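Local atomic coordinates of superoxide dismutase [Fe] (PDB entry 1COJ), a protein that catalyses the dismutation of superoxide radicals to hydrogen peroxide and oxygen, using one bound iron ion in each subunit of a homotetramer. Residues 101-104 / 105-109; 193-196 / 197-201; 60-63 / 64-67. One frame throughout, in Å; residues are numbered along the deposited sequence.

Contact 1: residues 101-104 / 105-109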
loop_
_atom_site.group_PDB
_atom_site.type_symbol
_atom_site.label_atom_id
_atom_site.label_comp_id
_atom_site.label_asym_id
_atom_site.label_seq_id
_atom_site.Cartn_x
_atom_site.Cartn_y
_atom_site.Cartn_z
ATOM N N LYS A 101 19.480 -28.118 -6.823
ATOM C CA LYS A 101 18.433 -29.115 -6.646
ATOM C C LYS A 101 18.370 -29.632 -5.215
ATOM O O LYS A 101 17.285 -29.820 -4.666
ATOM C CB LYS A 101 18.639 -30.290 -7.598
ATOM C CG LYS A 101 18.420 -29.964 -9.059
ATOM C CD LYS A 101 18.766 -31.173 -9.914
ATOM C CE LYS A 101 18.645 -30.863 -11.390
ATOM N NZ LYS A 101 19.174 -31.978 -12.222
ATOM N N LYS A 102 19.530 -29.831 -4.602
ATOM C CA LYS A 102 19.585 -30.338 -3.238
ATOM C C LYS A 102 19.019 -29.347 -2.227
ATOM O O LYS A 102 18.289 -29.734 -1.310
ATOM C CB LYS A 102 21.021 -30.720 -2.867
ATOM C CG LYS A 102 21.148 -31.513 -1.568
ATOM C CD LYS A 102 20.322 -32.803 -1.600
ATOM C CE LYS A 102 20.779 -33.751 -2.711
ATOM N NZ LYS A 102 19.945 -34.990 -2.785
ATOM N N LYS A 103 19.359 -28.073 -2.396
ATOM C CA LYS A 103 18.879 -27.024 -1.500
ATOM C C LYS A 103 17.359 -26.896 -1.618
ATOM O O LYS A 103 16.653 -26.782 -0.614
ATOM C CB LYS A 103 19.543 -25.692 -1.848
ATOM C CG LYS A 103 19.337 -24.593 -0.811
ATOM C CD LYS A 103 20.579 -24.421 0.047
ATOM C CE LYS A 103 20.414 -23.322 1.090
ATOM N NZ LYS A 103 19.556 -23.736 2.227
ATOM N N ILE A 104 16.863 -26.918 -2.854
ATOM C CA ILE A 104 15.426 -26.826 -3.117
ATOM C C ILE A 104 14.726 -28.009 -2.462
ATOM O O ILE A 104 13.636 -27.878 -1.897
ATOM C CB ILE A 104 15.130 -26.848 -4.643
ATOM C CG1 ILE A 104 15.530 -25.514 -5.276
ATOM C CG2 ILE A 104 13.663 -27.162 -4.907
ATOM C CD1 ILE A 104 15.344 -25.464 -6.774
ATOM N N GLU A 105 15.374 -29.165 -2.529
ATOM C CA GLU A 105 14.826 -30.377 -1.963
ATOM C C GLU A 105 14.653 -30.264 -0.455
ATOM O O GLU A 105 13.583 -30.550 0.072
ATOM C CB GLU A 105 15.728 -31.552 -2.309
ATOM C CG GLU A 105 15.063 -32.900 -2.157
ATOM C CD GLU A 105 15.976 -34.043 -2.553
ATOM O OE1 GLU A 105 15.819 -35.138 -1.976
ATOM O OE2 GLU A 105 16.844 -33.851 -3.438
ATOM N N GLU A 106 15.684 -29.797 0.236
ATOM C CA GLU A 106 15.598 -29.674 1.684
ATOM C C GLU A 106 14.791 -28.480 2.191
ATOM O O GLU A 106 14.152 -28.571 3.237
ATOM C CB GLU A 106 16.989 -29.723 2.325
ATOM C CG GLU A 106 17.990 -28.714 1.801
ATOM C CD GLU A 106 19.380 -28.937 2.373
ATOM O OE1 GLU A 106 20.285 -29.321 1.601
ATOM O OE2 GLU A 106 19.563 -28.736 3.596
ATOM N N ASP A 107 14.786 -27.379 1.446
ATOM C CA ASP A 107 14.043 -26.189 1.853
ATOM C C ASP A 107 12.599 -26.165 1.396
ATOM O O ASP A 107 11.719 -25.775 2.153
ATOM C CB ASP A 107 14.727 -24.917 1.351
ATOM C CG ASP A 107 16.035 -24.636 2.056
ATOM O OD1 ASP A 107 16.796 -23.796 1.544
ATOM O OD2 ASP A 107 16.309 -25.242 3.115
ATOM N N ILE A 108 12.363 -26.559 0.149
ATOM C CA ILE A 108 11.023 -26.542 -0.424
ATOM C C ILE A 108 10.338 -27.912 -0.467
ATOM O O ILE A 108 9.116 -27.997 -0.361
ATOM C CB ILE A 108 11.039 -25.951 -1.864
ATOM C CG1 ILE A 108 11.853 -24.647 -1.914
ATOM C CG2 ILE A 108 9.612 -25.696 -2.350
ATOM C CD1 ILE A 108 11.227 -23.482 -1.185
ATOM N N GLY A 109 11.112 -28.970 -0.677
ATOM C CA GLY A 109 10.532 -30.302 -0.739
ATOM C C GLY A 109 10.832 -31.027 -2.037
ATOM O O GLY A 109 10.619 -32.234 -2.150
#
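Lys103 reaches Asp107 with CG trans to its own backbone N (chi1 -168°), and bends at chi2 and chi4 bring the ammonium round onto the carboxylate. Asp107 keeps CG beside its backbone N (chi1 -70°), which leaves OD1 facing back toward Lys103. NZ of Lys103 bonds OD1 of Asp107 on the syn side at 2.8 Å, 17° out of the carboxylate plane. This is a salt bridge one turn apart. The lysine's aliphatic part also lies close: Lys103 CG is 3.6 Å from Asp107 OD1. Both ends have second partners: Lys103 NZ bonds Gly138 O, and Asp107 OD1 accepts from Leu140 N, so the pair ties this helix to the start of strand 139-145 and the residue before it. A second, looser pair is Lys102 with Glu105. Their chains run alongside each other, and the bond from Lys102 NZ to Glu105 OE2 is weak at 3.4 Å.

Residues 101-107 belong to the C-terminal part of helix 98-107. Glu105 N, Glu106 N and Asp107 N bond the carbonyls four residues back. Ile104 O takes two donors, Ile108 N at 2.7 Å and Gly109 N at 3.0 Å. The second is an i to i+5 bond, in the carbonyl plane. Gly109 leaves helical angles with positive phi; a CB there would collide with Ile108 O, so glycine suits the position. Ile104 and Ile108 supply the apolar side, with CG2 of Ile104 4.2 Å from CB of Ile108. Both rest on Cys114 of helix 111-124. Lys102 and Glu105 lie at the exposed surface.

Contact 2: residues 193-196 / 197-201; sequences VNER and FEKAM
Glu195 and Lys199 carry the charged part of this contact, one turn apart on helix 190-207. Their side chains run alongside each other and point the same way. CG of Glu195 is trans to its backbone N (chi1 173°) and that of Lys199 lies beside its own (chi1 -64°); with both chains extended beyond, this sets their outer parts next to each other. The salt bridge itself is long, with Glu195 OE1 4.0 Å from Lys199 NZ. The methylenes come as near as the charges: Lys199 CE is 3.9 Å from Glu195 CG. Each end also has a partner on the second subunit. Glu195 OE1 makes a salt bridge to Lys212 there, and Lys199 NZ a weak hydrogen bond to Lys208 O. Arg196 is a buried charge with an extended chain. Its guanidinium bonds Leu159 O and Leu83 O, and its side chain lies about 10 Å from that of the iron ligand His81.

Backbone bonds form the second group. Phe197, Glu198, Lys199 and Ala200 each donate N-H to the carbonyl four residues back, the regular pattern of an alpha helix. The bond from Lys199 N to Glu195 O is 3.1 Å long with an N-H...O angle of 169°.

The apolar group lies on another side of the helix. One face of the Phe197 ring is covered by Met201 CG, 3.5 Å above the plane and offset to the rim. The ring also packs on Leu100 of helix 98-107, and Ala200 on Leu159 of strand 157-163. The long pair within the helix probably adds little by itself; Glu195 is held more firmly by Lys212 of the second subunit.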
loop_
_atom_site.group_PDB
_atom_site.type_symbol
_atom_site.label_atom_id
_atom_site.label_comp_id
_atom_site.label_asym_id
_atom_site.label_seq_id
_atom_site.Cartn_x
_atom_site.Cartn_y
_atom_site.Cartn_z
ATOM N N VAL A 193 20.921 -18.689 -13.648
ATOM C CA VAL A 193 20.373 -19.009 -12.332
ATOM C C VAL A 193 21.384 -19.759 -11.459
ATOM O O VAL A 193 21.545 -19.441 -10.281
ATOM C CB VAL A 193 19.067 -19.834 -12.449
ATOM C CG1 VAL A 193 18.508 -20.151 -11.066
ATOM C CG2 VAL A 193 18.044 -19.067 -13.276
ATOM N N ASN A 194 22.079 -20.735 -12.038
ATOM C CA ASN A 194 23.068 -21.510 -11.290
ATOM C C ASN A 194 24.192 -20.623 -10.767
ATOM O O ASN A 194 24.676 -20.816 -9.644
ATOM C CB ASN A 194 23.651 -22.635 -12.149
ATOM C CG ASN A 194 22.640 -23.728 -12.468
ATOM O OD1 ASN A 194 22.889 -24.575 -13.321
ATOM N ND2 ASN A 194 21.501 -23.711 -11.795
ATOM N N GLU A 195 24.608 -19.651 -11.577
ATOM C CA GLU A 195 25.662 -18.733 -11.171
ATOM C C GLU A 195 25.176 -17.857 -10.026
ATOM O O GLU A 195 25.910 -17.617 -9.067
ATOM C CB GLU A 195 26.112 -17.852 -12.334
ATOM C CG GLU A 195 27.083 -16.768 -11.894
ATOM C CD GLU A 195 27.743 -16.048 -13.046
ATOM O OE1 GLU A 195 28.979 -15.879 -12.993
ATOM O OE2 GLU A 195 27.036 -15.645 -13.996
ATOM N N ARG A 196 23.941 -17.379 -10.136
ATOM C CA ARG A 196 23.350 -16.549 -9.094
ATOM C C ARG A 196 23.350 -17.326 -7.781
ATOM O O ARG A 196 23.702 -16.787 -6.731
ATOM C CB ARG A 196 21.917 -16.160 -9.459
ATOM C CG ARG A 196 21.800 -15.205 -10.632
ATOM C CD ARG A 196 20.346 -14.845 -10.890
ATOM N NE ARG A 196 20.189 -13.977 -12.056
ATOM C CZ ARG A 196 19.029 -13.728 -12.655
ATOM N NH1 ARG A 196 17.910 -14.272 -12.204
ATOM N NH2 ARG A 196 18.993 -12.968 -13.740
ATOM N N PHE A 197 22.993 -18.604 -7.856
ATOM C CA PHE A 197 22.945 -19.464 -6.677
ATOM C C PHE A 197 24.314 -19.629 -6.028
ATOM O O PHE A 197 24.440 -19.552 -4.802
ATOM C CB PHE A 197 22.363 -20.837 -7.027
ATOM C CG PHE A 197 22.240 -21.767 -5.844
ATOM C CD1 PHE A 197 21.339 -21.496 -4.818
ATOM C CD2 PHE A 197 23.028 -22.911 -5.754
ATOM C CE1 PHE A 197 21.221 -22.351 -3.717
ATOM C CE2 PHE A 197 22.919 -23.774 -4.660
ATOM C CZ PHE A 197 22.015 -23.493 -3.641
ATOM N N GLU A 198 25.335 -19.868 -6.849
ATOM C CA GLU A 198 26.695 -20.038 -6.351
ATOM C C GLU A 198 27.126 -18.806 -5.559
ATOM O O GLU A 198 27.639 -18.917 -4.439
ATOM C CB GLU A 198 27.660 -20.272 -7.516
ATOM C CG GLU A 198 29.082 -20.635 -7.105
ATOM C CD GLU A 198 29.191 -21.995 -6.405
ATOM O OE1 GLU A 198 28.261 -22.824 -6.541
ATOM O OE2 GLU A 198 30.218 -22.246 -5.726
ATOM N N LYS A 199 26.882 -17.635 -6.143
ATOM C CA LYS A 199 27.236 -16.368 -5.516
ATOM C C LYS A 199 26.424 -16.148 -4.247
ATOM O O LYS A 199 26.961 -15.714 -3.226
ATOM C CB LYS A 199 27.009 -15.214 -6.492
ATOM C CG LYS A 199 27.891 -15.275 -7.724
ATOM C CD LYS A 199 27.716 -14.045 -8.589
ATOM C CE LYS A 199 28.742 -14.030 -9.707
ATOM N NZ LYS A 199 28.694 -12.781 -10.515
ATOM N N ALA A 200 25.135 -16.473 -4.306
ATOM C CA ALA A 200 24.243 -16.318 -3.162
ATOM C C ALA A 200 24.725 -17.153 -1.973
ATOM O O ALA A 200 24.786 -16.663 -0.844
ATOM C CB ALA A 200 22.815 -16.698 -3.549
ATOM N N MET A 201 25.096 -18.401 -2.241
ATOM C CA MET A 201 25.580 -19.298 -1.198
ATOM C C MET A 201 26.918 -18.845 -0.613
ATOM O O MET A 201 27.130 -18.933 0.600
ATOM C CB MET A 201 25.679 -20.736 -1.707
ATOM C CG MET A 201 24.327 -21.396 -1.947
ATOM S SD MET A 201 23.211 -21.321 -0.513
ATOM C CE MET A 201 24.043 -22.380 0.628
#

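Contact 3: residues 60-63 / 64-67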
loop_
_atom_site.group_PDB
_atom_site.type_symbol
_atom_site.label_atom_id
_atom_site.label_comp_id
_atom_site.label_asym_id
_atom_site.label_seq_id
_atom_site.Cartn_x
_atom_site.Cartn_y
_atom_site.Cartn_z
ATOM N N ASN A 60 4.004 13.246 6.579
ATOM C CA ASN A 60 2.693 13.549 6.006
ATOM C C ASN A 60 2.864 13.980 4.561
ATOM O O ASN A 60 2.042 13.663 3.702
ATOM C CB ASN A 60 1.991 14.639 6.811
ATOM C CG ASN A 60 1.615 14.175 8.202
ATOM O OD1 ASN A 60 1.286 14.976 9.070
ATOM N ND2 ASN A 60 1.643 12.874 8.413
ATOM N N TYR A 61 3.930 14.736 4.325
ATOM C CA TYR A 61 4.305 15.220 3.003
ATOM C C TYR A 61 5.555 16.081 3.102
ATOM O O TYR A 61 5.673 16.917 3.993
ATOM C CB TYR A 61 3.196 16.048 2.326
ATOM C CG TYR A 61 3.667 16.671 1.021
ATOM C CD1 TYR A 61 3.655 15.939 -0.169
ATOM C CD2 TYR A 61 4.267 17.932 1.005
ATOM C CE1 TYR A 61 4.244 16.438 -1.332
ATOM C CE2 TYR A 61 4.863 18.437 -0.155
ATOM C CZ TYR A 61 4.852 17.680 -1.313
ATOM O OH TYR A 61 5.498 18.135 -2.435
ATOM N N SER A 62 6.486 15.847 2.182
ATOM C CA SER A 62 7.724 16.612 2.063
ATOM C C SER A 62 8.378 16.163 0.758
ATOM O O SER A 62 8.249 14.995 0.370
ATOM C CB SER A 62 8.657 16.387 3.263
ATOM O OG SER A 62 8.969 15.021 3.451
ATOM N N GLU A 63 9.020 17.089 0.051
ATOM C CA GLU A 63 9.670 16.739 -1.210
ATOM C C GLU A 63 10.632 15.575 -1.008
ATOM O O GLU A 63 10.651 14.633 -1.804
ATOM C CB GLU A 63 10.406 17.937 -1.811
ATOM C CG GLU A 63 9.508 18.905 -2.585
ATOM C CD GLU A 63 8.609 19.736 -1.687
ATOM O OE1 GLU A 63 7.394 19.810 -1.953
ATOM O OE2 GLU A 63 9.120 20.334 -0.720
ATOM N N TYR A 64 11.391 15.615 0.084
ATOM C CA TYR A 64 12.345 14.556 0.387
ATOM C C TYR A 64 11.666 13.187 0.480
ATOM O O TYR A 64 12.136 12.206 -0.107
ATOM C CB TYR A 64 13.080 14.858 1.693
ATOM C CG TYR A 64 14.026 13.760 2.116
ATOM C CD1 TYR A 64 15.232 13.557 1.446
ATOM C CD2 TYR A 64 13.709 12.910 3.172
ATOM C CE1 TYR A 64 16.093 12.530 1.816
ATOM C CE2 TYR A 64 14.566 11.879 3.549
ATOM C CZ TYR A 64 15.750 11.692 2.867
ATOM O OH TYR A 64 16.567 10.640 3.213
ATOM N N ARG A 65 10.567 13.129 1.228
ATOM C CA ARG A 65 9.830 11.887 1.405
ATOM C C ARG A 65 9.352 11.281 0.089
ATOM O O ARG A 65 9.637 10.119 -0.203
ATOM C CB ARG A 65 8.615 12.091 2.315
ATOM C CG ARG A 65 7.731 10.856 2.391
ATOM C CD ARG A 65 6.411 11.100 3.105
ATOM N NE ARG A 65 5.412 10.131 2.669
ATOM C CZ ARG A 65 5.357 8.864 3.072
ATOM N NH1 ARG A 65 6.233 8.396 3.952
ATOM N NH2 ARG A 65 4.483 8.042 2.515
ATOM N N GLU A 66 8.638 12.075 -0.704
ATOM C CA GLU A 66 8.077 11.598 -1.968
ATOM C C GLU A 66 9.146 11.061 -2.913
ATOM O O GLU A 66 8.940 10.034 -3.570
ATOM C CB GLU A 66 7.253 12.691 -2.655
ATOM C CG GLU A 66 6.341 13.497 -1.728
ATOM C CD GLU A 66 5.529 12.650 -0.756
ATOM O OE1 GLU A 66 5.440 13.042 0.427
ATOM O OE2 GLU A 66 4.971 11.607 -1.158
ATOM N N LEU A 67 10.291 11.738 -2.956
ATOM C CA LEU A 67 11.407 11.317 -3.799
ATOM C C LEU A 67 11.954 9.964 -3.331
ATOM O O LEU A 67 12.252 9.091 -4.151
ATOM C CB LEU A 67 12.519 12.372 -3.779
ATOM C CG LEU A 67 12.276 13.625 -4.627
ATOM C CD1 LEU A 67 13.189 14.769 -4.202
ATOM C CD2 LEU A 67 12.490 13.282 -6.094
#
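The Tyr61 ring and the Glu66 carboxylate are nearly parallel, with planes 7° apart, although the two side chains cross at about a right angle. Glu66 OE1 lies 3.5 Å from Tyr61 CD1. Glu66 CG is 3.6 Å from CE1 of the same ring. At the far end of the ring Tyr61 OH donates to Glu63 OE1 at 2.6 Å, on the anti side and out of the carboxylate plane. An alanine here would remove the ring and hydroxyl, and would probably open a gap beside Glu66 while depriving Glu63 of one hydrogen-bond donor.

Ser62 is the N-cap of helix 63-86. Its OG sits between its own backbone N and carbonyl carbon (chi1 57°), which places it to accept from Arg65 N. This capping bond is weak at 3.3 Å. OG also bonds Asn58 O in the preceding loop. Glu66 answers from one residue further on: its side chain bends back at chi2, and OE1 receives a weak bond from Ser62 N at 3.5 Å. The main chain is more firmly joined. Glu66 N bonds Ser62 O at 3.1 Å, nearly straight at 173°, and Leu67 N bonds Glu63 O at 3.1 Å.

The firm partners of Arg65 are Asp146 of the second subunit and Glu70 of the third; its ion pair with Glu66 is long. Glu66 OE2 lies close to the same Glu70 of the third subunit, and Arg65 would probably offset part of the repulsion between the two carboxylates. In the fold, this helix start follows the loop after helix 21-47. Leu67 packs back on Ile42 and Leu46 of that helix, within the alpha-hairpin domain.

From the N terminus, contact 3 comes first, where the loop after helix 21-47 turns into helix 63-86. Contact 1 follows at the C-terminal end of helix 98-107, and contact 2 lies within helix 190-207. Contacts 1 and 2 span helical turns; contact 3 joins a loop to the first turn of its helix. They run in series; none nests in or crosses another. Contacts 1 and 2 touch: Lys103 CB packs on Phe197 CZ, joining helices 98-107 and 190-207. Contact 3 stands on the opposite side of the chain's centre, with centres about 43 Å from contact 1 and about 37 Å from contact 2. Contacts 2 and 3 both meet the second subunit.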